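Long-range contact in aminopentol aminotransferase (Sphingopyxis macrogoltabida, PDB 6HBS), which transfers the amino group of aminopentol (hydrolysed fumonisin B1) to pyruvate, using pyridoxal 5'-phosphate as cofactor, in the degradation of fumonisin B1: residues V232-W244 with L302-L314. Sequence-based numbering, arbitrary orientation.
Sequences VRAGFRVARDCSW and LRIIRETPYLETL. With PLP (pyridoxal-5'-phosphate), chain C.
Arg240 reaches from the loop after strand 226-230 to Glu312 and the break between two consecutive helices, 292-307 and 310-332, in this class-III aminotransferase, of the fold-type I PLP enzymes. At the start of the same loop, Arg233 NE donates to PLP O3. The polar contacts centre on Arg240. Its NH1 and NH2 grip Glu312 end-on in a salt bridge, NH2 to OE1 at 2.8 Å and nearly straight, both oxygens using syn lone pairs, with guanidinium and carboxylate nearly coplanar (7°). The same group also serves backbone carbonyls where the first helix ends: NE donates to Ile305 O at 2.8 Å, and NH2 also meets Thr308 O. Arginine suits this corner because its long, flat, multiply donating end can bond three residues along its edge, Thr308 O from a little out of plane, and the four bonds should fix its rotation. The extended chain from CG to NE carries it there.

Apolar packing lies deeper. Phe236 offers a flat face to Ile305 CD1, 3.7 Å from the ring centroid, a CH-pi contact, while Leu302 CD2 touches CZ at 3.7 Å. Leu311, with CG anti to its own N (chi1 179°), uses its branching to lay CD1 against Arg237 O and CD2 against Ala239 CA. Between Arg240 and Phe236, Tyr310 combines an apolar ring with a hydroxyl that donates to Phe236 O at 2.7 Å, tilted 19° from the carbonyl plane.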
ATOM      1  N   VAL A 232       1.541  -6.660  13.094  1.00 16.84           N
ATOM      2  CA  VAL A 232       2.297  -6.207  11.925  1.00 16.14           C
ATOM      3  C   VAL A 232       3.802  -6.176  12.258  1.00 16.70           C
ATOM      4  O   VAL A 232       4.647  -6.505  11.398  1.00 15.73           O
ATOM      5  CB  VAL A 232       1.777  -4.846  11.413  1.00 15.98           C
ATOM      6  CG1 VAL A 232       2.752  -4.233  10.408  1.00 15.56           C
ATOM      7  CG2 VAL A 232       0.395  -4.992  10.797  1.00 15.47           C
ATOM      8  N   ARG A 233       4.137  -5.713  13.472  1.00 16.15           N
ATOM      9  CA  ARG A 233       5.498  -5.551  13.881  1.00 18.85           C
ATOM     10  C   ARG A 233       6.096  -6.846  14.456  1.00 17.55           C
ATOM     11  O   ARG A 233       7.254  -7.214  14.113  1.00 17.49           O
ATOM     12  CB  ARG A 233       5.676  -4.416  14.888  1.00 19.95           C
ATOM     13  CG  ARG A 233       7.103  -3.885  14.864  1.00 22.10           C
ATOM     14  CD  ARG A 233       7.382  -2.761  15.837  1.00 24.84           C
ATOM     15  NE  ARG A 233       6.613  -1.569  15.519  1.00 26.00           N
ATOM     16  CZ  ARG A 233       6.719  -0.398  16.141  1.00 30.25           C
ATOM     17  NH1 ARG A 233       7.760  -0.151  16.925  1.00 28.39           N
ATOM     18  NH2 ARG A 233       5.801   0.541  15.939  1.00 29.17           N
ATOM     19  N   ALA A 234       5.369  -7.505  15.362  1.00 16.84           N
ATOM     20  CA  ALA A 234       5.928  -8.654  16.128  1.00 17.94           C
ATOM     21  C   ALA A 234       5.665 -10.010  15.449  1.00 17.15           C
ATOM     22  O   ALA A 234       6.258 -11.011  15.837  1.00 16.67           O
ATOM     23  CB  ALA A 234       5.349  -8.637  17.525  1.00 18.99           C
ATOM     24  N   GLY A 235       4.754 -10.051  14.463  1.00 16.45           N
ATOM     25  CA  GLY A 235       4.346 -11.295  13.882  1.00 16.58           C
ATOM     26  C   GLY A 235       5.559 -12.079  13.362  1.00 17.27           C
ATOM     27  O   GLY A 235       6.449 -11.519  12.730  1.00 17.99           O
ATOM     28  N   PHE A 236       5.618 -13.349  13.765  1.00 18.11           N
ATOM     29  CA  PHE A 236       6.599 -14.352  13.388  1.00 17.71           C
ATOM     30  C   PHE A 236       7.969 -14.135  14.034  1.00 18.62           C
ATOM     31  O   PHE A 236       8.881 -14.930  13.770  1.00 18.71           O
ATOM     32  CB  PHE A 236       6.743 -14.472  11.869  1.00 17.39           C
ATOM     33  CG  PHE A 236       5.464 -14.937  11.247  1.00 17.56           C
ATOM     34  CD1 PHE A 236       4.890 -16.118  11.659  1.00 17.91           C
ATOM     35  CD2 PHE A 236       4.851 -14.211  10.237  1.00 17.57           C
ATOM     36  CE1 PHE A 236       3.720 -16.563  11.078  1.00 20.00           C
ATOM     37  CE2 PHE A 236       3.689 -14.679   9.648  1.00 17.83           C
ATOM     38  CZ  PHE A 236       3.128 -15.842  10.068  1.00 19.16           C
ATOM     39  N   ARG A 237       8.115 -13.141  14.908  1.00 17.32           N
ATOM     40  CA  ARG A 237       9.310 -13.073  15.751  1.00 18.76           C
ATOM     41  C   ARG A 237       8.964 -13.443  17.217  1.00 19.02           C
ATOM     42  O   ARG A 237       9.858 -13.607  18.041  1.00 19.10           O
ATOM     43  CB  ARG A 237       9.995 -11.710  15.622  1.00 17.51           C
ATOM     44  CG  ARG A 237      10.911 -11.558  14.417  1.00 17.46           C
ATOM     45  CD  ARG A 237      11.658 -10.245  14.504  1.00 18.03           C
ATOM     46  NE  ARG A 237      12.516 -10.019  13.371  1.00 17.55           N
ATOM     47  CZ  ARG A 237      12.128  -9.432  12.237  1.00 19.30           C
ATOM     48  NH1 ARG A 237      10.846  -9.119  12.078  1.00 16.04           N
ATOM     49  NH2 ARG A 237      13.018  -9.164  11.285  1.00 15.87           N
ATOM     50  N   VAL A 238       7.681 -13.602  17.539  1.00 20.12           N
ATOM     51  CA  VAL A 238       7.253 -14.065  18.867  1.00 20.52           C
ATOM     52  C   VAL A 238       6.907 -15.561  18.792  1.00 20.77           C
ATOM     53  O   VAL A 238       7.258 -16.328  19.674  1.00 22.50           O
ATOM     54  CB  VAL A 238       6.086 -13.214  19.415  1.00 20.73           C
ATOM     55  CG1 VAL A 238       5.500 -13.806  20.692  1.00 22.14           C
ATOM     56  CG2 VAL A 238       6.513 -11.779  19.642  1.00 19.88           C
ATOM     57  N   ALA A 239       6.218 -15.974  17.734  1.00 20.54           N
ATOM     58  CA  ALA A 239       5.732 -17.316  17.579  1.00 21.66           C
ATOM     59  C   ALA A 239       5.451 -17.579  16.093  1.00 22.30           C
ATOM     60  O   ALA A 239       5.546 -16.634  15.291  1.00 19.82           O
ATOM     61  CB  ALA A 239       4.477 -17.487  18.417  1.00 22.89           C
ATOM     62  N   ARG A 240       5.084 -18.833  15.765  1.00 21.45           N
ATOM     63  CA  ARG A 240       4.711 -19.256  14.393  1.00 24.01           C
ATOM     64  C   ARG A 240       3.194 -19.070  14.181  1.00 24.08           C
ATOM     65  O   ARG A 240       2.596 -19.503  13.182  1.00 26.83           O
ATOM     66  CB  ARG A 240       5.164 -20.703  14.151  1.00 24.42           C
ATOM     67  CG  ARG A 240       6.677 -20.860  14.049  1.00 23.98           C
ATOM     68  CD  ARG A 240       7.141 -22.303  13.928  1.00 23.19           C
ATOM     69  NE  ARG A 240       8.566 -22.418  13.609  1.00 22.37           N
ATOM     70  CZ  ARG A 240       9.554 -22.385  14.511  1.00 22.25           C
ATOM     71  NH1 ARG A 240       9.254 -22.267  15.793  1.00 20.48           N
ATOM     72  NH2 ARG A 240      10.819 -22.390  14.126  1.00 19.58           N
ATOM     73  N   ASP A 241       2.570 -18.367  15.120  1.00 23.82           N
ATOM     74  CA  ASP A 241       1.168 -18.040  15.152  1.00 23.73           C
ATOM     75  C   ASP A 241       1.075 -16.626  15.752  1.00 20.41           C
ATOM     76  O   ASP A 241       2.103 -15.969  15.988  1.00 19.95           O
ATOM     77  CB  ASP A 241       0.428 -19.167  15.889  1.00 25.58           C
ATOM     78  CG  ASP A 241      -1.082 -19.234  15.717  1.00 25.90           C
ATOM     79  OD1 ASP A 241      -1.708 -18.230  15.332  1.00 24.96           O
ATOM     80  OD2 ASP A 241      -1.629 -20.308  15.949  1.00 27.43           O
ATOM     81  N   CYS A 242      -0.149 -16.144  15.947  1.00 21.70           N
ATOM     82  CA  CYS A 242      -0.399 -14.874  16.557  1.00 21.87           C
ATOM     83  C   CYS A 242       0.440 -14.787  17.840  1.00 21.21           C
ATOM     84  O   CYS A 242       0.544 -15.770  18.574  1.00 21.21           O
ATOM     85  CB  CYS A 242      -1.877 -14.728  16.868  1.00 23.34           C
ATOM     86  SG  CYS A 242      -2.321 -13.150  17.650  1.00 25.14           S
ATOM     87  N   SER A 243       1.024 -13.617  18.090  1.00 19.26           N
ATOM     88  CA  SER A 243       1.967 -13.425  19.161  1.00 21.10           C
ATOM     89  C   SER A 243       1.321 -13.589  20.551  1.00 23.78           C
ATOM     90  O   SER A 243       2.060 -13.581  21.509  1.00 26.96           O
ATOM     91  CB  SER A 243       2.600 -12.079  19.043  1.00 21.52           C
ATOM     92  OG  SER A 243       3.295 -11.944  17.805  1.00 18.75           O
ATOM     93  N   TRP A 244      -0.018 -13.633  20.666  1.00 22.71           N
ATOM     94  CA  TRP A 244      -0.687 -13.927  21.952  1.00 24.37           C
ATOM     95  C   TRP A 244      -0.955 -15.420  22.166  1.00 25.68           C
ATOM     96  O   TRP A 244      -1.626 -15.776  23.138  1.00 26.37           O
ATOM     97  CB  TRP A 244      -1.967 -13.093  22.125  1.00 22.92           C
ATOM     98  CG  TRP A 244      -1.663 -11.750  22.721  1.00 22.06           C
ATOM     99  CD1 TRP A 244      -0.428 -11.214  22.974  1.00 21.75           C
ATOM    100  CD2 TRP A 244      -2.618 -10.789  23.191  1.00 21.15           C
ATOM    101  NE1 TRP A 244      -0.553  -9.980  23.559  1.00 22.20           N
ATOM    102  CE2 TRP A 244      -1.883  -9.687  23.693  1.00 21.01           C
ATOM    103  CE3 TRP A 244      -4.012 -10.752  23.227  1.00 20.34           C
ATOM    104  CZ2 TRP A 244      -2.503  -8.559  24.222  1.00 20.45           C
ATOM    105  CZ3 TRP A 244      -4.618  -9.628  23.744  1.00 22.30           C
ATOM    106  CH2 TRP A 244      -3.873  -8.547  24.218  1.00 20.24           C
ATOM    107  N   LEU A 302       6.366 -18.325   4.450  1.00 18.06           N
ATOM    108  CA  LEU A 302       5.555 -19.053   5.405  1.00 18.84           C
ATOM    109  C   LEU A 302       6.003 -20.530   5.498  1.00 20.99           C
ATOM    110  O   LEU A 302       5.953 -21.099   6.596  1.00 18.43           O
ATOM    111  CB  LEU A 302       4.071 -18.980   5.056  1.00 18.63           C
ATOM    112  CG  LEU A 302       3.393 -17.610   5.160  1.00 18.71           C
ATOM    113  CD1 LEU A 302       1.954 -17.694   4.667  1.00 19.92           C
ATOM    114  CD2 LEU A 302       3.459 -17.037   6.576  1.00 17.90           C
ATOM    115  N   ARG A 303       6.426 -21.149   4.380  1.00 19.91           N
ATOM    116  CA  ARG A 303       6.895 -22.549   4.420  1.00 21.72           C
ATOM    117  C   ARG A 303       8.147 -22.642   5.315  1.00 19.40           C
ATOM    118  O   ARG A 303       8.286 -23.532   6.149  1.00 20.23           O
ATOM    119  CB  ARG A 303       7.157 -23.111   3.008  1.00 23.20           C
ATOM    120  CG  ARG A 303       7.609 -24.575   2.990  1.00 24.06           C
ATOM    121  CD  ARG A 303       8.368 -25.024   1.750  1.00 27.11           C
ATOM    122  NE  ARG A 303       9.603 -24.284   1.463  1.00 28.08           N
ATOM    123  CZ  ARG A 303      10.756 -24.456   2.086  1.00 26.89           C
ATOM    124  NH1 ARG A 303      10.852 -25.315   3.085  1.00 32.66           N
ATOM    125  NH2 ARG A 303      11.812 -23.757   1.723  1.00 29.78           N
ATOM    126  N   ILE A 304       9.086 -21.733   5.109  1.00 19.20           N
ATOM    127  CA  ILE A 304      10.285 -21.693   5.883  1.00 19.62           C
ATOM    128  C   ILE A 304       9.965 -21.483   7.373  1.00 22.13           C
ATOM    129  O   ILE A 304      10.611 -22.100   8.233  1.00 22.21           O
ATOM    130  CB  ILE A 304      11.240 -20.647   5.318  1.00 19.73           C
ATOM    131  CG1 ILE A 304      11.738 -21.081   3.934  1.00 20.69           C
ATOM    132  CG2 ILE A 304      12.386 -20.368   6.272  1.00 19.10           C
ATOM    133  CD1 ILE A 304      12.554 -20.072   3.243  1.00 22.22           C
ATOM    134  N   ILE A 305       8.953 -20.660   7.679  1.00 20.39           N
ATOM    135  CA  ILE A 305       8.557 -20.393   9.057  1.00 19.91           C
ATOM    136  C   ILE A 305       8.059 -21.699   9.683  1.00 21.71           C
ATOM    137  O   ILE A 305       8.394 -21.999  10.817  1.00 20.84           O
ATOM    138  CB  ILE A 305       7.510 -19.257   9.133  1.00 18.36           C
ATOM    139  CG1 ILE A 305       8.136 -17.884   8.854  1.00 17.30           C
ATOM    140  CG2 ILE A 305       6.716 -19.292  10.425  1.00 17.48           C
ATOM    141  CD1 ILE A 305       7.108 -16.756   8.684  1.00 18.90           C
ATOM    142  N   ARG A 306       7.262 -22.471   8.937  1.00 21.22           N
ATOM    143  CA  ARG A 306       6.734 -23.698   9.443  1.00 23.74           C
ATOM    144  C   ARG A 306       7.834 -24.762   9.562  1.00 23.78           C
ATOM    145  O   ARG A 306       7.743 -25.542  10.459  1.00 26.93           O
ATOM    146  CB  ARG A 306       5.636 -24.316   8.567  1.00 26.06           C
ATOM    147  CG  ARG A 306       4.393 -23.473   8.355  1.00 24.40           C
ATOM    148  CD  ARG A 306       3.263 -24.266   7.720  1.00 23.50           C
ATOM    149  NE  ARG A 306       3.617 -24.674   6.371  1.00 24.00           N
ATOM    150  CZ  ARG A 306       3.587 -23.879   5.303  1.00 22.54           C
ATOM    151  NH1 ARG A 306       3.978 -24.343   4.130  1.00 21.41           N
ATOM    152  NH2 ARG A 306       3.112 -22.653   5.395  1.00 19.13           N
ATOM    153  N   GLU A 307       8.814 -24.811   8.647  1.00 24.17           N
ATOM    154  CA  GLU A 307       9.611 -26.018   8.432  1.00 26.00           C
ATOM    155  C   GLU A 307      11.044 -25.923   8.968  1.00 26.44           C
ATOM    156  O   GLU A 307      11.752 -26.932   8.935  1.00 28.21           O
ATOM    157  CB  GLU A 307       9.648 -26.422   6.949  1.00 26.73           C
ATOM    158  CG  GLU A 307       8.341 -27.072   6.535  1.00 28.40           C
ATOM    159  CD  GLU A 307       8.178 -27.517   5.099  1.00 28.30           C
ATOM    160  OE1 GLU A 307       9.117 -27.411   4.330  1.00 28.88           O
ATOM    161  OE2 GLU A 307       7.073 -27.917   4.771  1.00 32.67           O
ATOM    162  N   THR A 308      11.473 -24.759   9.447  1.00 22.75           N
ATOM    163  CA  THR A 308      12.854 -24.535   9.821  1.00 23.35           C
ATOM    164  C   THR A 308      12.900 -23.923  11.218  1.00 23.18           C
ATOM    165  O   THR A 308      11.893 -23.366  11.683  1.00 24.29           O
ATOM    166  CB  THR A 308      13.592 -23.619   8.833  1.00 24.69           C
ATOM    167  OG1 THR A 308      13.088 -22.290   9.016  1.00 25.67           O
ATOM    168  CG2 THR A 308      13.465 -24.043   7.382  1.00 24.25           C
ATOM    169  N   PRO A 309      14.038 -24.052  11.936  1.00 24.39           N
ATOM    170  CA  PRO A 309      14.227 -23.416  13.242  1.00 23.24           C
ATOM    171  C   PRO A 309      14.657 -21.939  13.145  1.00 23.05           C
ATOM    172  O   PRO A 309      15.539 -21.446  13.902  1.00 24.32           O
ATOM    173  CB  PRO A 309      15.327 -24.312  13.854  1.00 23.76           C
ATOM    174  CG  PRO A 309      16.172 -24.704  12.697  1.00 26.06           C
ATOM    175  CD  PRO A 309      15.182 -24.915  11.570  1.00 26.17           C
ATOM    176  N   TYR A 310      14.015 -21.188  12.243  1.00 21.23           N
ATOM    177  CA  TYR A 310      14.401 -19.801  12.018  1.00 20.33           C
ATOM    178  C   TYR A 310      14.211 -19.016  13.336  1.00 20.17           C
ATOM    179  O   TYR A 310      15.010 -18.126  13.668  1.00 19.34           O
ATOM    180  CB  TYR A 310      13.597 -19.178  10.868  1.00 18.10           C
ATOM    181  CG  TYR A 310      12.246 -18.703  11.322  1.00 18.36           C
ATOM    182  CD1 TYR A 310      11.203 -19.592  11.466  1.00 18.79           C
ATOM    183  CD2 TYR A 310      12.061 -17.409  11.762  1.00 18.97           C
ATOM    184  CE1 TYR A 310       9.993 -19.199  11.988  1.00 18.61           C
ATOM    185  CE2 TYR A 310      10.848 -16.986  12.271  1.00 19.48           C
ATOM    186  CZ  TYR A 310       9.824 -17.895  12.405  1.00 18.40           C
ATOM    187  OH  TYR A 310       8.637 -17.521  12.912  1.00 18.19           O
ATOM    188  N   LEU A 311      13.127 -19.320  14.048  1.00 20.85           N
ATOM    189  CA  LEU A 311      12.696 -18.511  15.214  1.00 23.36           C
ATOM    190  C   LEU A 311      13.694 -18.728  16.361  1.00 22.57           C
ATOM    191  O   LEU A 311      14.169 -17.774  16.965  1.00 22.68           O
ATOM    192  CB  LEU A 311      11.272 -18.914  15.616  1.00 22.55           C
ATOM    193  CG  LEU A 311      10.683 -18.182  16.824  1.00 23.90           C
ATOM    194  CD1 LEU A 311      10.668 -16.669  16.622  1.00 25.41           C
ATOM    195  CD2 LEU A 311       9.284 -18.686  17.122  1.00 26.46           C
ATOM    196  N   GLU A 312      14.033 -20.000  16.605  1.00 24.24           N
ATOM    197  CA  GLU A 312      14.970 -20.369  17.679  1.00 25.16           C
ATOM    198  C   GLU A 312      16.336 -19.759  17.371  1.00 24.31           C
ATOM    199  O   GLU A 312      16.985 -19.179  18.260  1.00 23.84           O
ATOM    200  CB  GLU A 312      15.012 -21.887  17.815  1.00 26.46           C
ATOM    201  CG  GLU A 312      13.696 -22.469  18.262  1.00 26.70           C
ATOM    202  CD  GLU A 312      12.631 -22.571  17.180  1.00 27.27           C
ATOM    203  OE1 GLU A 312      12.952 -22.512  15.990  1.00 25.35           O
ATOM    204  OE2 GLU A 312      11.485 -22.643  17.554  1.00 27.59           O
ATOM    205  N   THR A 313      16.719 -19.773  16.082  1.00 21.81           N
ATOM    206  CA  THR A 313      17.985 -19.193  15.676  1.00 21.00           C
ATOM    207  C   THR A 313      18.031 -17.695  16.026  1.00 21.14           C
ATOM    208  O   THR A 313      19.005 -17.196  16.642  1.00 20.61           O
ATOM    209  CB  THR A 313      18.243 -19.459  14.187  1.00 22.54           C
ATOM    210  OG1 THR A 313      18.256 -20.878  14.023  1.00 22.13           O
ATOM    211  CG2 THR A 313      19.527 -18.853  13.688  1.00 23.96           C
ATOM    212  N   LEU A 314      17.016 -16.928  15.600  1.00 21.07           N
ATOM    213  CA  LEU A 314      17.109 -15.440  15.760  1.00 21.66           C
ATOM    214  C   LEU A 314      16.929 -15.056  17.247  1.00 20.08           C
ATOM    215  O   LEU A 314      17.508 -14.106  17.687  1.00 21.40           O
ATOM    216  CB  LEU A 314      16.140 -14.697  14.831  1.00 20.52           C
ATOM    217  CG  LEU A 314      14.642 -14.894  15.004  1.00 22.05           C
ATOM    218  CD1 LEU A 314      14.076 -13.911  16.022  1.00 20.95           C
ATOM    219  CD2 LEU A 314      13.955 -14.714  13.641  1.00 22.92           C
TER
HETATM  220  N1  PLP C 501       0.965  -1.609  13.029  1.00 22.84           N
HETATM  221  C2  PLP C 501       2.146  -1.777  13.663  1.00 22.56           C
HETATM  222  C2A PLP C 501       2.222  -2.395  15.039  1.00 22.58           C
HETATM  223  C3  PLP C 501       3.381  -1.417  12.972  1.00 23.46           C
HETATM  224  O3  PLP C 501       4.579  -1.583  13.569  1.00 27.16           O
HETATM  225  C4  PLP C 501       3.304  -0.869  11.598  1.00 24.14           C
HETATM  226  C4A PLP C 501       4.582  -0.531  10.917  1.00 27.75           C
HETATM  227  C5  PLP C 501       1.933  -0.675  11.038  1.00 22.24           C
HETATM  228  C6  PLP C 501       0.839  -1.087  11.789  1.00 21.74           C
HETATM  229  C5A PLP C 501       1.689  -0.100   9.644  1.00 22.22           C
HETATM  230  O4P PLP C 501       2.363  -0.877   8.621  1.00 21.35           O
HETATM  231  P   PLP C 501       2.806  -0.027   7.327  1.00 20.19           P
HETATM  232  O1P PLP C 501       3.875   0.891   7.712  1.00 21.89           O
HETATM  233  O2P PLP C 501       1.574   0.739   6.937  1.00 18.60           O
HETATM  234  O3P PLP C 501       3.239  -1.140   6.397  1.00 18.00           O